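Local coordinates for beta-xylosidase (Uncultured organism, PDB 4MLG), which probably hydrolyses xylo-oligosaccharides, releasing xylose from their non-reducing ends as a family 43 glycoside hydrolase, at residues M1-D15 and P293-E307. Sequence-based numbering, arbitrary orientation.
With SO4 (sulfate ion), chain N.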
ATOM      1  N   MET A   1      41.840  16.100  -2.887  1.00 90.66           N
ATOM      2  CA  MET A   1      41.945  15.524  -1.551  1.00 90.10           C
ATOM      3  C   MET A   1      42.654  14.172  -1.570  1.00 89.71           C
ATOM      4  O   MET A   1      42.203  13.231  -2.224  1.00 88.65           O
ATOM      5  CB  MET A   1      40.560  15.395  -0.909  1.00 88.22           C
ATOM      6  CG  MET A   1      39.500  14.792  -1.819  1.00 86.66           C
ATOM      7  SD  MET A   1      37.929  14.507  -0.982  1.00111.16           S
ATOM      8  CE  MET A   1      37.531  16.159  -0.423  1.00 82.34           C
ATOM      9  N   LYS A   2      43.771  14.085  -0.855  1.00 90.40           N
ATOM     10  CA  LYS A   2      44.518  12.837  -0.753  1.00 90.91           C
ATOM     11  C   LYS A   2      43.859  11.912   0.263  1.00 88.88           C
ATOM     12  O   LYS A   2      43.943  10.688   0.153  1.00 89.72           O
ATOM     13  CB  LYS A   2      45.971  13.107  -0.355  1.00 94.27           C
ATOM     14  CG  LYS A   2      46.748  13.940  -1.362  1.00 95.65           C
ATOM     15  CD  LYS A   2      48.178  14.171  -0.901  1.00 98.33           C
ATOM     16  CE  LYS A   2      48.955  15.007  -1.906  1.00 99.57           C
ATOM     17  NZ  LYS A   2      50.352  15.260  -1.459  1.00102.41           N
ATOM     18  N   GLU A   3      43.204  12.509   1.253  1.00 85.92           N
ATOM     19  CA  GLU A   3      42.508  11.754   2.285  1.00 82.84           C
ATOM     20  C   GLU A   3      41.031  12.133   2.317  1.00 75.75           C
ATOM     21  O   GLU A   3      40.679  13.283   2.049  1.00 72.97           O
ATOM     22  CB  GLU A   3      43.145  12.008   3.653  1.00 86.85           C
ATOM     23  CG  GLU A   3      44.629  11.680   3.723  1.00 92.17           C
ATOM     24  CD  GLU A   3      44.913  10.198   3.562  1.00 94.75           C
ATOM     25  OE1 GLU A   3      44.021   9.380   3.871  1.00 93.89           O
ATOM     26  OE2 GLU A   3      46.031   9.852   3.126  1.00 97.86           O
ATOM     27  N   PRO A   4      40.162  11.159   2.635  1.00 73.19           N
ATOM     28  CA  PRO A   4      38.718  11.393   2.748  1.00 69.93           C
ATOM     29  C   PRO A   4      38.400  12.454   3.796  1.00 70.89           C
ATOM     30  O   PRO A   4      38.968  12.435   4.887  1.00 73.09           O
ATOM     31  CB  PRO A   4      38.182  10.033   3.200  1.00 68.72           C
ATOM     32  CG  PRO A   4      39.181   9.051   2.707  1.00 70.65           C
ATOM     33  CD  PRO A   4      40.507   9.741   2.829  1.00 73.60           C
ATOM     34  N   ARG A   5      37.495  13.367   3.460  1.00 70.22           N
ATOM     35  CA  ARG A   5      37.162  14.479   4.341  1.00 72.14           C
ATOM     36  C   ARG A   5      35.759  14.339   4.923  1.00 70.29           C
ATOM     37  O   ARG A   5      34.792  14.139   4.188  1.00 68.32           O
ATOM     38  CB  ARG A   5      37.280  15.803   3.584  1.00 75.25           C
ATOM     39  CG  ARG A   5      36.807  17.014   4.371  1.00 78.90           C
ATOM     40  CD  ARG A   5      36.672  18.238   3.480  1.00 81.18           C
ATOM     41  NE  ARG A   5      36.125  19.380   4.207  1.00 83.36           N
ATOM     42  CZ  ARG A   5      35.778  20.532   3.640  1.00 84.80           C
ATOM     43  NH1 ARG A   5      35.918  20.698   2.331  1.00 85.10           N
ATOM     44  NH2 ARG A   5      35.290  21.515   4.381  1.00 85.86           N
ATOM     45  N   TYR A   6      35.656  14.440   6.245  1.00 70.89           N
ATOM     46  CA  TYR A   6      34.359  14.452   6.914  1.00 69.42           C
ATOM     47  C   TYR A   6      33.750  15.849   6.839  1.00 71.33           C
ATOM     48  O   TYR A   6      34.403  16.837   7.171  1.00 73.86           O
ATOM     49  CB  TYR A   6      34.494  13.998   8.369  1.00 68.36           C
ATOM     50  CG  TYR A   6      34.733  12.512   8.525  1.00 67.28           C
ATOM     51  CD1 TYR A   6      33.668  11.624   8.594  1.00 65.26           C
ATOM     52  CD2 TYR A   6      36.021  11.997   8.602  1.00 68.80           C
ATOM     53  CE1 TYR A   6      33.877  10.265   8.735  1.00 64.95           C
ATOM     54  CE2 TYR A   6      36.241  10.637   8.743  1.00 68.36           C
ATOM     55  CZ  TYR A   6      35.164   9.777   8.809  1.00 66.34           C
ATOM     56  OH  TYR A   6      35.373   8.423   8.951  1.00 66.00           O
ATOM     57  N   LEU A   7      32.496  15.923   6.402  1.00 70.13           N
ATOM     58  CA  LEU A   7      31.859  17.208   6.132  1.00 71.28           C
ATOM     59  C   LEU A   7      31.046  17.747   7.307  1.00 73.18           C
ATOM     60  O   LEU A   7      31.120  18.934   7.625  1.00 75.65           O
ATOM     61  CB  LEU A   7      30.981  17.108   4.883  1.00 69.13           C
ATOM     62  CG  LEU A   7      31.705  16.642   3.620  1.00 68.02           C
ATOM     63  CD1 LEU A   7      30.735  16.510   2.460  1.00 66.20           C
ATOM     64  CD2 LEU A   7      32.830  17.603   3.275  1.00 70.13           C
ATOM     65  N   VAL A   8      30.264  16.881   7.943  1.00 72.59           N
ATOM     66  CA  VAL A   8      29.437  17.295   9.074  1.00 74.29           C
ATOM     67  C   VAL A   8      29.794  16.518  10.338  1.00 75.27           C
ATOM     68  O   VAL A   8      29.263  15.433  10.578  1.00 74.22           O
ATOM     69  CB  VAL A   8      27.936  17.128   8.775  1.00 72.88           C
ATOM     70  CG1 VAL A   8      27.104  17.683   9.922  1.00 74.61           C
ATOM     71  CG2 VAL A   8      27.576  17.823   7.472  1.00 72.01           C
ATOM     72  N   PRO A   9      30.706  17.075  11.149  1.00 79.67           N
ATOM     73  CA  PRO A   9      31.174  16.448  12.390  1.00 83.05           C
ATOM     74  C   PRO A   9      30.184  16.611  13.541  1.00 86.34           C
ATOM     75  O   PRO A   9      30.186  15.801  14.469  1.00 90.03           O
ATOM     76  CB  PRO A   9      32.466  17.217  12.708  1.00 84.05           C
ATOM     77  CG  PRO A   9      32.785  18.015  11.469  1.00 82.25           C
ATOM     78  CD  PRO A   9      31.467  18.294  10.838  1.00 80.43           C
ATOM     79  N   GLY A  10      29.350  17.645  13.478  1.00 85.81           N
ATOM     80  CA  GLY A  10      28.439  17.963  14.563  1.00 87.35           C
ATOM     81  C   GLY A  10      27.240  17.041  14.695  1.00 89.99           C
ATOM     82  O   GLY A  10      26.689  16.885  15.787  1.00 91.63           O
ATOM     83  N   ASP A  11      26.831  16.429  13.589  1.00 87.68           N
ATOM     84  CA  ASP A  11      25.654  15.566  13.591  1.00 85.10           C
ATOM     85  C   ASP A  11      25.907  14.294  12.787  1.00 79.60           C
ATOM     86  O   ASP A  11      26.935  14.165  12.124  1.00 79.61           O
ATOM     87  CB  ASP A  11      24.447  16.318  13.023  1.00 85.27           C
ATOM     88  CG  ASP A  11      23.147  15.946  13.712  1.00 83.92           C
ATOM     89  OD1 ASP A  11      23.043  14.811  14.222  1.00 83.04           O
ATOM     90  OD2 ASP A  11      22.230  16.794  13.747  1.00 83.25           O
ATOM     91  N   TYR A  12      24.966  13.355  12.849  1.00 73.30           N
ATOM     92  CA  TYR A  12      25.083  12.109  12.099  1.00 67.19           C
ATOM     93  C   TYR A  12      24.206  12.113  10.847  1.00 63.43           C
ATOM     94  O   TYR A  12      22.995  11.901  10.924  1.00 62.61           O
ATOM     95  CB  TYR A  12      24.741  10.906  12.982  1.00 64.68           C
ATOM     96  CG  TYR A  12      25.742  10.648  14.089  1.00 64.24           C
ATOM     97  CD1 TYR A  12      27.030  10.217  13.798  1.00 63.27           C
ATOM     98  CD2 TYR A  12      25.397  10.826  15.422  1.00 65.61           C
ATOM     99  CE1 TYR A  12      27.948   9.977  14.803  1.00 65.29           C
ATOM    100  CE2 TYR A  12      26.308  10.587  16.435  1.00 67.19           C
ATOM    101  CZ  TYR A  12      27.582  10.164  16.120  1.00 67.13           C
ATOM    102  OH  TYR A  12      28.491   9.926  17.125  1.00 69.40           O
ATOM    103  N   MET A  13      24.826  12.354   9.697  1.00 61.78           N
ATOM    104  CA  MET A  13      24.110  12.360   8.426  1.00 59.58           C
ATOM    105  C   MET A  13      24.583  11.215   7.532  1.00 58.34           C
ATOM    106  O   MET A  13      25.785  11.010   7.355  1.00 57.73           O
ATOM    107  CB  MET A  13      24.292  13.702   7.715  1.00 59.47           C
ATOM    108  CG  MET A  13      23.825  14.899   8.526  1.00 60.36           C
ATOM    109  SD  MET A  13      22.041  14.923   8.783  1.00 64.31           S
ATOM    110  CE  MET A  13      21.889  16.294   9.925  1.00 53.57           C
ATOM    111  N   ALA A  14      23.633  10.473   6.970  1.00 57.67           N
ATOM    112  CA  ALA A  14      23.953   9.282   6.192  1.00 57.82           C
ATOM    113  C   ALA A  14      23.249   9.257   4.841  1.00 56.81           C
ATOM    114  O   ALA A  14      22.396  10.099   4.563  1.00 56.84           O
ATOM    115  CB  ALA A  14      23.607   8.034   6.979  1.00 58.24           C
ATOM    116  N   ASP A  15      23.608   8.272   4.022  1.00 56.70           N
ATOM    117  CA  ASP A  15      23.035   8.089   2.688  1.00 56.96           C
ATOM    118  C   ASP A  15      23.071   9.370   1.853  1.00 56.75           C
ATOM    119  O   ASP A  15      22.028   9.849   1.409  1.00 56.38           O
ATOM    120  CB  ASP A  15      21.594   7.578   2.791  1.00 57.45           C
ATOM    121  CG  ASP A  15      21.448   6.442   3.784  1.00 59.11           C
ATOM    122  OD1 ASP A  15      22.343   5.572   3.834  1.00 60.07           O
ATOM    123  OD2 ASP A  15      20.438   6.421   4.518  1.00 58.94           O
ATOM    124  N   PRO A 293      33.189   8.191  13.745  1.00 64.15           N
ATOM    125  CA  PRO A 293      32.956   9.088  14.886  1.00 65.38           C
ATOM    126  C   PRO A 293      32.043   8.484  15.955  1.00 66.53           C
ATOM    127  O   PRO A 293      32.168   8.830  17.131  1.00 67.58           O
ATOM    128  CB  PRO A 293      32.276  10.301  14.244  1.00 63.76           C
ATOM    129  CG  PRO A 293      32.712  10.271  12.824  1.00 63.15           C
ATOM    130  CD  PRO A 293      32.777   8.818  12.476  1.00 62.65           C
ATOM    131  N   SER A 294      31.140   7.597  15.551  1.00 66.25           N
ATOM    132  CA  SER A 294      30.226   6.958  16.492  1.00 67.32           C
ATOM    133  C   SER A 294      30.845   5.695  17.080  1.00 68.92           C
ATOM    134  O   SER A 294      30.208   4.984  17.860  1.00 68.51           O
ATOM    135  CB  SER A 294      28.898   6.622  15.814  1.00 65.88           C
ATOM    136  OG  SER A 294      29.062   5.597  14.850  1.00 65.18           O
ATOM    137  N   LYS A 295      32.087   5.428  16.690  1.00 70.08           N
ATOM    138  CA  LYS A 295      32.848   4.284  17.189  1.00 70.83           C
ATOM    139  C   LYS A 295      32.192   2.929  16.907  1.00 68.87           C
ATOM    140  O   LYS A 295      32.106   2.075  17.789  1.00 68.59           O
ATOM    141  CB  LYS A 295      33.152   4.441  18.685  1.00 74.46           C
ATOM    142  CG  LYS A 295      34.037   5.637  19.015  1.00 78.13           C
ATOM    143  CD  LYS A 295      34.313   5.729  20.510  1.00 81.24           C
ATOM    144  CE  LYS A 295      35.281   6.859  20.830  1.00 84.10           C
ATOM    145  NZ  LYS A 295      34.775   8.181  20.368  1.00 84.66           N
ATOM    146  N   GLY A 296      31.731   2.738  15.674  1.00 67.13           N
ATOM    147  CA  GLY A 296      31.257   1.437  15.236  1.00 65.82           C
ATOM    148  C   GLY A 296      29.754   1.228  15.261  1.00 63.54           C
ATOM    149  O   GLY A 296      29.266   0.176  14.847  1.00 62.59           O
ATOM    150  N   LYS A 297      29.016   2.222  15.743  1.00 63.15           N
ATOM    151  CA  LYS A 297      27.563   2.115  15.820  1.00 62.38           C
ATOM    152  C   LYS A 297      26.914   2.256  14.444  1.00 59.67           C
ATOM    153  O   LYS A 297      26.896   3.341  13.864  1.00 59.11           O
ATOM    154  CB  LYS A 297      26.998   3.152  16.794  1.00 65.11           C
ATOM    155  CG  LYS A 297      27.512   2.994  18.218  1.00 68.92           C
ATOM    156  CD  LYS A 297      26.908   4.028  19.155  1.00 71.80           C
ATOM    157  CE  LYS A 297      27.460   3.873  20.565  1.00 74.31           C
ATOM    158  NZ  LYS A 297      26.900   4.882  21.506  1.00 75.83           N
ATOM    159  N   THR A 298      26.378   1.146  13.941  1.00 57.53           N
ATOM    160  CA  THR A 298      25.789   1.074  12.603  1.00 55.13           C
ATOM    161  C   THR A 298      24.729   2.143  12.329  1.00 56.14           C
ATOM    162  O   THR A 298      24.741   2.784  11.277  1.00 57.29           O
ATOM    163  CB  THR A 298      25.175  -0.318  12.351  1.00 52.48           C
ATOM    164  OG1 THR A 298      26.200  -1.316  12.427  1.00 53.50           O
ATOM    165  CG2 THR A 298      24.511  -0.379  10.983  1.00 50.04           C
ATOM    166  N   TRP A 299      23.821   2.336  13.281  1.00 54.82           N
ATOM    167  CA  TRP A 299      22.701   3.256  13.097  1.00 52.94           C
ATOM    168  C   TRP A 299      23.100   4.721  13.276  1.00 53.79           C
ATOM    169  O   TRP A 299      22.261   5.615  13.168  1.00 53.51           O
ATOM    170  CB  TRP A 299      21.552   2.896  14.043  1.00 52.47           C
ATOM    171  CG  TRP A 299      21.943   2.889  15.486  1.00 53.60           C
ATOM    172  CD1 TRP A 299      21.740   3.885  16.394  1.00 54.81           C
ATOM    173  CD2 TRP A 299      22.612   1.835  16.188  1.00 54.73           C
ATOM    174  NE1 TRP A 299      22.238   3.516  17.620  1.00 57.10           N
ATOM    175  CE2 TRP A 299      22.781   2.262  17.520  1.00 56.73           C
ATOM    176  CE3 TRP A 299      23.085   0.571  15.820  1.00 54.63           C
ATOM    177  CZ2 TRP A 299      23.401   1.471  18.485  1.00 57.80           C
ATOM    178  CZ3 TRP A 299      23.702  -0.212  16.779  1.00 55.91           C
ATOM    179  CH2 TRP A 299      23.854   0.241  18.095  1.00 57.16           C
ATOM    180  N   LEU A 300      24.379   4.959  13.549  1.00 55.30           N
ATOM    181  CA  LEU A 300      24.900   6.316  13.672  1.00 57.12           C
ATOM    182  C   LEU A 300      26.036   6.526  12.677  1.00 58.46           C
ATOM    183  O   LEU A 300      27.169   6.113  12.918  1.00 60.10           O
ATOM    184  CB  LEU A 300      25.390   6.582  15.095  1.00 59.07           C
ATOM    185  CG  LEU A 300      24.357   6.470  16.217  1.00 59.86           C
ATOM    186  CD1 LEU A 300      24.999   6.779  17.559  1.00 62.44           C
ATOM    187  CD2 LEU A 300      23.184   7.398  15.956  1.00 59.10           C
ATOM    188  N   ARG A 301      25.724   7.175  11.560  1.00 57.31           N
ATOM    189  CA  ARG A 301      26.667   7.292  10.457  1.00 56.07           C
ATOM    190  C   ARG A 301      27.058   8.740  10.179  1.00 56.90           C
ATOM    191  O   ARG A 301      26.237   9.647  10.293  1.00 57.33           O
ATOM    192  CB  ARG A 301      26.069   6.652   9.203  1.00 55.02           C
ATOM    193  CG  ARG A 301      25.732   5.179   9.374  1.00 54.84           C
ATOM    194  CD  ARG A 301      24.701   4.702   8.362  1.00 54.32           C
ATOM    195  NE  ARG A 301      23.367   5.228   8.641  1.00 55.06           N
ATOM    196  CZ  ARG A 301      22.279   4.918   7.942  1.00 53.81           C
ATOM    197  NH1 ARG A 301      22.360   4.080   6.918  1.00 52.94           N
ATOM    198  NH2 ARG A 301      21.108   5.447   8.267  1.00 53.44           N
ATOM    199  N   SER A 302      28.320   8.946   9.817  1.00 58.68           N
ATOM    200  CA  SER A 302      28.821  10.277   9.498  1.00 61.18           C
ATOM    201  C   SER A 302      29.248  10.328   8.038  1.00 62.18           C
ATOM    202  O   SER A 302      30.047   9.507   7.593  1.00 63.13           O
ATOM    203  CB  SER A 302      30.002  10.631  10.401  1.00 62.65           C
ATOM    204  OG  SER A 302      29.660  10.483  11.769  1.00 62.71           O
ATOM    205  N   LEU A 303      28.716  11.291   7.292  1.00 63.07           N
ATOM    206  CA  LEU A 303      29.015  11.376   5.867  1.00 64.24           C
ATOM    207  C   LEU A 303      30.422  11.893   5.586  1.00 63.81           C
ATOM    208  O   LEU A 303      30.974  12.684   6.351  1.00 65.60           O
ATOM    209  CB  LEU A 303      27.956  12.191   5.109  1.00 67.25           C
ATOM    210  CG  LEU A 303      27.422  13.523   5.645  1.00 70.30           C
ATOM    211  CD1 LEU A 303      28.496  14.590   5.718  1.00 72.82           C
ATOM    212  CD2 LEU A 303      26.279  13.997   4.765  1.00 70.73           C
ATOM    213  N   LYS A 304      30.995  11.433   4.479  1.00 61.89           N
ATOM    214  CA  LYS A 304      32.356  11.791   4.115  1.00 61.72           C
ATOM    215  C   LYS A 304      32.527  11.774   2.599  1.00 61.99           C
ATOM    216  O   LYS A 304      31.735  11.163   1.884  1.00 61.83           O
ATOM    217  CB  LYS A 304      33.346  10.832   4.777  1.00 59.62           C
ATOM    218  CG  LYS A 304      33.094   9.367   4.453  1.00 56.28           C
ATOM    219  CD  LYS A 304      33.955   8.453   5.306  1.00 55.63           C
ATOM    220  CE  LYS A 304      35.432   8.754   5.125  1.00 57.05           C
ATOM    221  NZ  LYS A 304      36.292   7.866   5.956  1.00 58.15           N
ATOM    222  N   VAL A 305      33.562  12.448   2.112  1.00 62.93           N
ATOM    223  CA  VAL A 305      33.788  12.540   0.675  1.00 63.94           C
ATOM    224  C   VAL A 305      35.213  12.149   0.291  1.00 65.63           C
ATOM    225  O   VAL A 305      36.182  12.581   0.919  1.00 67.60           O
ATOM    226  CB  VAL A 305      33.452  13.954   0.140  1.00 64.87           C
ATOM    227  CG1 VAL A 305      34.158  15.026   0.959  1.00 66.58           C
ATOM    228  CG2 VAL A 305      33.802  14.073  -1.336  1.00 64.64           C
ATOM    229  N   ALA A 306      35.328  11.312  -0.735  1.00 64.58           N
ATOM    230  CA  ALA A 306      36.623  10.911  -1.266  1.00 64.49           C
ATOM    231  C   ALA A 306      36.653  11.141  -2.771  1.00 66.00           C
ATOM    232  O   ALA A 306      35.648  10.941  -3.457  1.00 66.42           O
ATOM    233  CB  ALA A 306      36.900   9.454  -0.948  1.00 62.75           C
ATOM    234  N   GLU A 307      37.804  11.564  -3.282  1.00 66.22           N
ATOM    235  CA  GLU A 307      37.949  11.826  -4.708  1.00 64.93           C
ATOM    236  C   GLU A 307      37.892  10.537  -5.519  1.00 61.89           C
ATOM    237  O   GLU A 307      38.560   9.555  -5.193  1.00 61.09           O
ATOM    238  CB  GLU A 307      39.254  12.574  -4.989  1.00 67.27           C
ATOM    239  CG  GLU A 307      39.455  12.928  -6.453  1.00 67.86           C
ATOM    240  CD  GLU A 307      40.662  13.814  -6.682  1.00 69.65           C
ATOM    241  OE1 GLU A 307      41.391  14.091  -5.707  1.00 70.63           O
ATOM    242  OE2 GLU A 307      40.883  14.234  -7.837  1.00 70.86           O
TER
HETATM  243  S   SO4 N 402      19.188   2.669   4.244  1.00109.91           S
HETATM  244  O1  SO4 N 402      19.437   3.802   5.129  1.00109.70           O
HETATM  245  O2  SO4 N 402      20.126   2.705   3.126  1.00109.63           O
HETATM  246  O3  SO4 N 402      19.359   1.424   4.988  1.00109.16           O
HETATM  247  O4  SO4 N 402      17.826   2.753   3.726  1.00109.69           O
HETATM  248  O   HOH W   1      30.758  14.427   8.084  1.00 58.00           O
HETATM  249  O   HOH W   2      29.633  13.483  12.640  1.00 57.62           O
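Arg-5 and Val-305 form an antiparallel hydrogen-bonded pair, Arg-5 N to Val-305 O at 3.0 Å and Val-305 N to Arg-5 O at 2.9 Å, which joins strand 5-6 to the edge of strand 302-307. In the next, non-hydrogen-bonded pair, the side chains of Tyr-6 and Lys-304 run side by side. Lys-304 CB sits over one face of the phenol, 4.2 Å from the Tyr-6 ring centroid, and the bend at chi3 (-58°) carries the lysine along the ring until NZ donates to Tyr-6 OH. Asp-290 binds both polar ends, Tyr-6 OH by a hydrogen bond and Lys-304 NZ by a salt bridge. Replacing Tyr-6 by alanine removes the phenol, which would probably leave Lys-304 without its aromatic cover and Asp-290 OD1 without its hydroxyl partner. Apolar contacts gather around Leu-303, whose CD1 meets Leu-7 CB at 3.6 Å while CD2 packs on Met-13 CB. Leu-300 CB stands almost exactly above the centre of the Tyr-12 ring, and Arg-301 O lies at the ring edge, in plane. Ala-14 CB lies over one face of the Arg-301 guanidinium, toward its rim; NE of this arginine pairs with Asp-32. Asp-15 OD1, well out of the guanidinium plane, forms a charge-only salt bridge to Arg-301 NH1 at 3.4 Å, while Asp-15 OD2 is hydrogen-bonded to Ser-30 OG. N-terminal strand 5-6 thus completes the four-stranded sheet containing the C-terminal strand, consistent with the ring closure seen in many beta-propellers, here probably the five-bladed fold of family 43.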